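Long-range contacts in urea carboxylase (Thermus thermophilus, PDB 3OEP), which is of unknown function, a KipI-KipA homologue built around cyclophilin-like domains, with hydrolase and ATP-binding roles only tentatively assigned to its family: residues Lys104-Lys109 against Glu128-Leu133; Leu289-Ala294 against Phe313-Gly318. All blocks are in the same frame, centred on the assembly; numbering follows the deposited sequence.

From the N terminus, the chain first meets contact 1, where Lys104-Lys109 on helix 100-108 is joined to the loop Glu128-Leu133. This closes a loop of 18 residues that carries strands 112-117 and 124-127, neighbours in the sheet of the first carboxyltransferase-family half. Much later, contact 2 pairs strand 289-295 with strand 311-315 in the second such half; the 18 residues between its segments include strands 298-302 and 305-307, which belong to a different sheet. The two loops follow in series, neither nested nor crossing. The contact centres lie about 61 Å apart, on opposite sides of the chain's centre, and each contact joins parts of its own family region without touching the other.

Contact 1: residues Lys104-Lys109 against Glu128-Leu133; sequences KALHQK and EVEPAL
Apolar packing joins helix 100-108 to the loop that follows strand 124-127, with Leu106 turned to the loop and Leu133 CD2 laid on the helix backbone. The two methyls of Leu106 divide the work: CD1 meets Ala132 CB at 3.7 Å, while CD2 rests 3.8 Å from Glu130 CB, the two side chains crossing at about a right angle. Leu133, with CG anti to its backbone N (chi1 -176°), sends CD2 to within 3.6 Å of His107 N. The same methyl lies 3.8 Å from His107 CB and comes up at the edge of the imidazole, near its plane. Val92 and Leu96 of helix 89-96 also pack on Leu133. The His107 ring is fixed from outside the contact, ND1 being hydrogen-bonded to Tyr84 OH and NE2 to Thr157 OG1.

Direct polar contact is sparse, and a water fills the role of a backbone bridge. It donates to Leu106 O (2.8 Å) and accepts from Glu130 N (2.9 Å), linking the two segments at their closest backbone approach, Leu106 CA to Glu130 CA 6.3 Å. Leu106 O is thus held twice, once by the Lys109 amide and once by the water. On the Glu130 side, the carbonyl O takes the amide N of Leu133, which helps to shape the short 3-10 turn.

The one charged pair across the segments is loose. The Glu130 chain bends at chi2 (-69°) and that of Lys109 at chi4 (-77°), and Lys109 NZ stands 3.8 Å from Glu130 OE1, a long salt bridge between exposed Lys109 and partly exposed Glu130. The chemistry implies that methyl packing and the bridging water carry this helix-loop junction, with the outer ion pair probably adding only a weak electrostatic attraction.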
loop_
_atom_site.group_PDB
_atom_site.type_symbol
_atom_site.label_atom_id
_atom_site.label_comp_id
_atom_site.label_asym_id
_atom_site.label_seq_id
_atom_site.Cartn_x
_atom_site.Cartn_y
_atom_site.Cartn_z
ATOM N N LYS A 104 28.786 18.594 -2.837
ATOM C CA LYS A 104 28.203 18.447 -4.169
ATOM C C LYS A 104 29.025 17.518 -5.052
ATOM O O LYS A 104 28.479 16.652 -5.739
ATOM C CB LYS A 104 28.095 19.798 -4.862
ATOM C CG LYS A 104 27.159 20.792 -4.221
ATOM C CD LYS A 104 27.126 22.031 -5.117
ATOM C CE LYS A 104 26.706 23.284 -4.412
ATOM N NZ LYS A 104 26.845 24.406 -5.380
ATOM N N ALA A 105 30.336 17.698 -5.042
ATOM C CA ALA A 105 31.218 16.878 -5.870
ATOM C C ALA A 105 31.189 15.410 -5.452
ATOM O O ALA A 105 31.107 14.516 -6.307
ATOM C CB ALA A 105 32.642 17.425 -5.837
ATOM N N LEU A 106 31.240 15.157 -4.145
ATOM C CA LEU A 106 31.151 13.790 -3.624
ATOM C C LEU A 106 29.835 13.132 -4.015
ATOM O O LEU A 106 29.812 11.965 -4.403
ATOM C CB LEU A 106 31.317 13.763 -2.097
ATOM C CG LEU A 106 32.751 13.912 -1.579
ATOM C CD1 LEU A 106 32.763 14.260 -0.092
ATOM C CD2 LEU A 106 33.575 12.652 -1.834
ATOM N N HIS A 107 28.739 13.876 -3.924
ATOM C CA HIS A 107 27.441 13.314 -4.279
ATOM C C HIS A 107 27.365 12.887 -5.749
ATOM O O HIS A 107 26.766 11.864 -6.064
ATOM C CB HIS A 107 26.288 14.263 -3.958
ATOM C CG HIS A 107 24.949 13.608 -4.085
ATOM N ND1 HIS A 107 24.082 13.864 -5.128
ATOM C CD2 HIS A 107 24.366 12.639 -3.340
ATOM C CE1 HIS A 107 23.004 13.108 -4.992
ATOM N NE2 HIS A 107 23.156 12.353 -3.919
ATOM N N GLN A 108 27.985 13.663 -6.635
ATOM C CA GLN A 108 27.965 13.372 -8.069
ATOM C C GLN A 108 28.979 12.318 -8.502
ATOM O O GLN A 108 28.899 11.825 -9.618
ATOM C CB GLN A 108 28.249 14.635 -8.871
ATOM C CG GLN A 108 27.187 15.698 -8.748
ATOM C CD GLN A 108 27.641 17.010 -9.318
ATOM O OE1 GLN A 108 27.612 17.219 -10.534
ATOM N NE2 GLN A 108 28.063 17.919 -8.445
ATOM N N LYS A 109 29.939 11.992 -7.643
ATOM C CA LYS A 109 31.054 11.124 -8.050
ATOM C C LYS A 109 30.672 9.682 -8.445
ATOM O O LYS A 109 31.092 9.211 -9.500
ATOM C CB LYS A 109 32.160 11.123 -6.986
ATOM C CG LYS A 109 33.452 10.466 -7.434
ATOM C CD LYS A 109 34.571 10.721 -6.432
ATOM C CE LYS A 109 35.888 10.084 -6.872
ATOM N NZ LYS A 109 35.908 8.612 -6.633
ATOM N N GLU A 128 26.502 3.236 -4.037
ATOM C CA GLU A 128 27.009 3.646 -2.720
ATOM C C GLU A 128 27.425 5.113 -2.662
ATOM O O GLU A 128 28.197 5.592 -3.503
ATOM C CB GLU A 128 28.263 2.832 -2.368
ATOM C CG GLU A 128 28.053 1.334 -2.248
ATOM C CD GLU A 128 29.348 0.554 -2.022
ATOM O OE1 GLU A 128 30.457 1.145 -2.056
ATOM O OE2 GLU A 128 29.252 -0.673 -1.824
ATOM N N VAL A 129 26.968 5.802 -1.624
ATOM C CA VAL A 129 27.474 7.131 -1.282
ATOM C C VAL A 129 28.953 7.025 -0.890
ATOM O O VAL A 129 29.357 6.100 -0.170
ATOM C CB VAL A 129 26.643 7.750 -0.117
ATOM C CG1 VAL A 129 27.275 9.032 0.417
ATOM C CG2 VAL A 129 25.216 8.019 -0.565
ATOM N N GLU A 130 29.763 7.958 -1.389
ATOM C CA GLU A 130 31.187 8.011 -1.049
ATOM C C GLU A 130 31.372 8.026 0.466
ATOM O O GLU A 130 30.621 8.688 1.165
ATOM C CB GLU A 130 31.840 9.266 -1.636
ATOM C CG GLU A 130 31.980 9.264 -3.153
ATOM C CD GLU A 130 32.986 8.243 -3.654
ATOM O OE1 GLU A 130 34.159 8.301 -3.232
ATOM O OE2 GLU A 130 32.605 7.390 -4.481
ATOM N N PRO A 131 32.382 7.298 0.981
ATOM C CA PRO A 131 32.616 7.273 2.426
ATOM C C PRO A 131 32.596 8.642 3.117
ATOM O O PRO A 131 31.980 8.783 4.176
ATOM C CB PRO A 131 34.001 6.635 2.532
ATOM C CG PRO A 131 34.047 5.700 1.367
ATOM C CD PRO A 131 33.321 6.413 0.263
ATOM N N ALA A 132 33.234 9.639 2.510
ATOM C CA ALA A 132 33.321 10.981 3.096
ATOM C C ALA A 132 31.973 11.688 3.233
ATOM O O ALA A 132 31.862 12.633 4.005
ATOM C CB ALA A 132 34.288 11.856 2.287
ATOM N N LEU A 133 30.961 11.232 2.490
ATOM C CA LEU A 133 29.632 11.852 2.508
ATOM C C LEU A 133 28.615 11.061 3.341
ATOM O O LEU A 133 27.444 11.423 3.410
ATOM C CB LEU A 133 29.135 12.046 1.070
ATOM C CG LEU A 133 27.809 12.775 0.837
ATOM C CD1 LEU A 133 27.741 14.108 1.589
ATOM C CD2 LEU A 133 27.577 12.986 -0.664
HETATM O O HOH W 1 28.430 10.063 -2.887
#

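Contact 2: residues Leu289-Ala294 against Phe313-Gly318; sequences LVAAFA and FLWPRG
Leu289 O takes one strong hydrogen bond and one weak contact: Trp315 N donates to it at 2.8 Å in an almost straight bond (170°) lying in the carbonyl plane, and the CA-H of Leu314 adds the longer, weak one. These belong to an antiparallel strand pair, 289-295 with 311-315, at the margin of a five-stranded sheet in which 311-315 is an outermost strand within the chain. Leu289 N returns a bond to Trp315 O. Ala291 and Phe313 form the second hydrogen-bonded pair, Ala291 N reaching Phe313 O at 3.1 Å and Phe313 N reaching Ala291 O at 2.8 Å; Val290 and Leu314 make the non-hydrogen-bonded pair between them.

Side chains of Leu289, Ala291, Phe313 and Trp315 share the buried face. Leu289 and Trp315 run side by side, CD1 lying 3.7 Å from indole CE3, and Ala291 CB touches the same CE3 atom. Leu302 and Leu334 pack on Phe313 and Trp315 there, while Trp315 NE1 is satisfied by Lys319 O. On the other face, Val290 CG2 meets Leu314 CD2 at 4.0 Å, the two side chains crossing at about a right angle.

Phe313 takes the crowded rotamer, CG between backbone N and carbonyl carbon (chi1 55°). That folds its ring back over Ala291, whose CB makes an off-centre CH-pi contact with it and whose O lies over one ring face, near the rim, 3.5 Å from CD1.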
loop_
_atom_site.group_PDB
_atom_site.type_symbol
_atom_site.label_atom_id
_atom_site.label_comp_id
_atom_site.label_asym_id
_atom_site.label_seq_id
_atom_site.Cartn_x
_atom_site.Cartn_y
_atom_site.Cartn_z
ATOM N N LEU A 289 -31.668 0.324 -9.662
ATOM C CA LEU A 289 -30.518 -0.542 -9.426
ATOM C C LEU A 289 -30.884 -1.676 -8.492
ATOM O O LEU A 289 -31.803 -1.550 -7.683
ATOM C CB LEU A 289 -29.382 0.247 -8.752
ATOM C CG LEU A 289 -28.769 1.394 -9.541
ATOM C CD1 LEU A 289 -27.892 2.254 -8.637
ATOM C CD2 LEU A 289 -27.974 0.856 -10.724
ATOM N N VAL A 290 -30.154 -2.779 -8.609
ATOM C CA VAL A 290 -30.114 -3.767 -7.556
ATOM C C VAL A 290 -28.725 -3.674 -6.951
ATOM O O VAL A 290 -27.713 -3.760 -7.655
ATOM C CB VAL A 290 -30.440 -5.171 -8.051
ATOM C CG1 VAL A 290 -30.218 -6.201 -6.943
ATOM C CG2 VAL A 290 -31.885 -5.214 -8.526
ATOM N N ALA A 291 -28.694 -3.423 -5.650
ATOM C CA ALA A 291 -27.456 -3.216 -4.924
ATOM C C ALA A 291 -27.419 -4.131 -3.711
ATOM O O ALA A 291 -28.442 -4.685 -3.308
ATOM C CB ALA A 291 -27.340 -1.738 -4.496
ATOM N N ALA A 292 -26.236 -4.310 -3.133
ATOM C CA ALA A 292 -26.105 -5.096 -1.914
ATOM C C ALA A 292 -25.145 -4.419 -0.959
ATOM O O ALA A 292 -24.135 -3.852 -1.379
ATOM C CB ALA A 292 -25.624 -6.503 -2.221
ATOM N N PHE A 293 -25.486 -4.494 0.323
ATOM C CA PHE A 293 -24.713 -3.918 1.397
ATOM C C PHE A 293 -24.163 -5.056 2.251
ATOM O O PHE A 293 -24.891 -5.982 2.607
ATOM C CB PHE A 293 -25.600 -2.982 2.222
ATOM C CG PHE A 293 -24.967 -2.513 3.496
ATOM C CD1 PHE A 293 -25.639 -2.644 4.707
ATOM C CD2 PHE A 293 -23.696 -1.958 3.493
ATOM C CE1 PHE A 293 -25.056 -2.219 5.888
ATOM C CE2 PHE A 293 -23.106 -1.531 4.676
ATOM C CZ PHE A 293 -23.788 -1.668 5.874
ATOM N N ALA A 294 -22.861 -5.016 2.525
ATOM C CA ALA A 294 -22.218 -6.020 3.368
ATOM C C ALA A 294 -21.123 -5.355 4.191
ATOM O O ALA A 294 -20.776 -4.197 3.955
ATOM C CB ALA A 294 -21.651 -7.164 2.528
ATOM N N PHE A 313 -31.033 -5.412 -2.433
ATOM C CA PHE A 313 -32.266 -4.648 -2.394
ATOM C C PHE A 313 -32.449 -3.873 -3.687
ATOM O O PHE A 313 -31.487 -3.645 -4.425
ATOM C CB PHE A 313 -32.254 -3.693 -1.190
ATOM C CG PHE A 313 -31.056 -2.779 -1.141
ATOM C CD1 PHE A 313 -29.879 -3.186 -0.525
ATOM C CD2 PHE A 313 -31.111 -1.506 -1.695
ATOM C CE1 PHE A 313 -28.775 -2.346 -0.473
ATOM C CE2 PHE A 313 -30.006 -0.659 -1.646
ATOM C CZ PHE A 313 -28.839 -1.082 -1.035
ATOM N N LEU A 314 -33.691 -3.479 -3.954
ATOM C CA LEU A 314 -33.994 -2.619 -5.088
ATOM C C LEU A 314 -33.770 -1.176 -4.643
ATOM O O LEU A 314 -34.233 -0.755 -3.584
ATOM C CB LEU A 314 -35.433 -2.844 -5.574
ATOM C CG LEU A 314 -35.868 -2.253 -6.931
ATOM C CD1 LEU A 314 -36.020 -0.750 -6.857
ATOM C CD2 LEU A 314 -34.927 -2.632 -8.073
ATOM N N TRP A 315 -33.031 -0.437 -5.458
ATOM C CA TRP A 315 -32.696 0.947 -5.190
ATOM C C TRP A 315 -33.260 1.768 -6.354
ATOM O O TRP A 315 -32.658 1.838 -7.423
ATOM C CB TRP A 315 -31.181 1.058 -5.059
ATOM C CG TRP A 315 -30.637 2.415 -4.721
ATOM C CD1 TRP A 315 -31.333 3.531 -4.341
ATOM C CD2 TRP A 315 -29.252 2.780 -4.694
ATOM N NE1 TRP A 315 -30.463 4.576 -4.111
ATOM C CE2 TRP A 315 -29.182 4.141 -4.323
ATOM C CE3 TRP A 315 -28.065 2.095 -4.979
ATOM C CZ2 TRP A 315 -27.968 4.823 -4.211
ATOM C CZ3 TRP A 315 -26.857 2.783 -4.875
ATOM C CH2 TRP A 315 -26.823 4.129 -4.498
ATOM N N PRO A 316 -34.455 2.359 -6.161
ATOM C CA PRO A 316 -35.131 2.996 -7.288
ATOM C C PRO A 316 -34.533 4.334 -7.679
ATOM O O PRO A 316 -33.988 5.040 -6.827
ATOM C CB PRO A 316 -36.568 3.194 -6.783
ATOM C CG PRO A 316 -36.696 2.352 -5.571
ATOM C CD PRO A 316 -35.333 2.284 -4.977
ATOM N N ARG A 317 -34.654 4.673 -8.959
ATOM C CA ARG A 317 -34.190 5.949 -9.485
ATOM C C ARG A 317 -34.687 7.101 -8.619
ATOM O O ARG A 317 -35.867 7.154 -8.261
ATOM C CB ARG A 317 -34.683 6.135 -10.924
ATOM C CG ARG A 317 -34.479 7.527 -11.491
ATOM C CD ARG A 317 -34.982 7.576 -12.923
ATOM N NE ARG A 317 -34.015 6.985 -13.839
ATOM C CZ ARG A 317 -34.295 6.495 -15.043
ATOM N NH1 ARG A 317 -35.541 6.493 -15.515
ATOM N NH2 ARG A 317 -33.311 5.992 -15.782
ATOM N N GLY A 318 -33.772 8.006 -8.277
ATOM C CA GLY A 318 -34.112 9.216 -7.535
ATOM C C GLY A 318 -34.209 9.057 -6.029
ATOM O O GLY A 318 -34.408 10.043 -5.328
#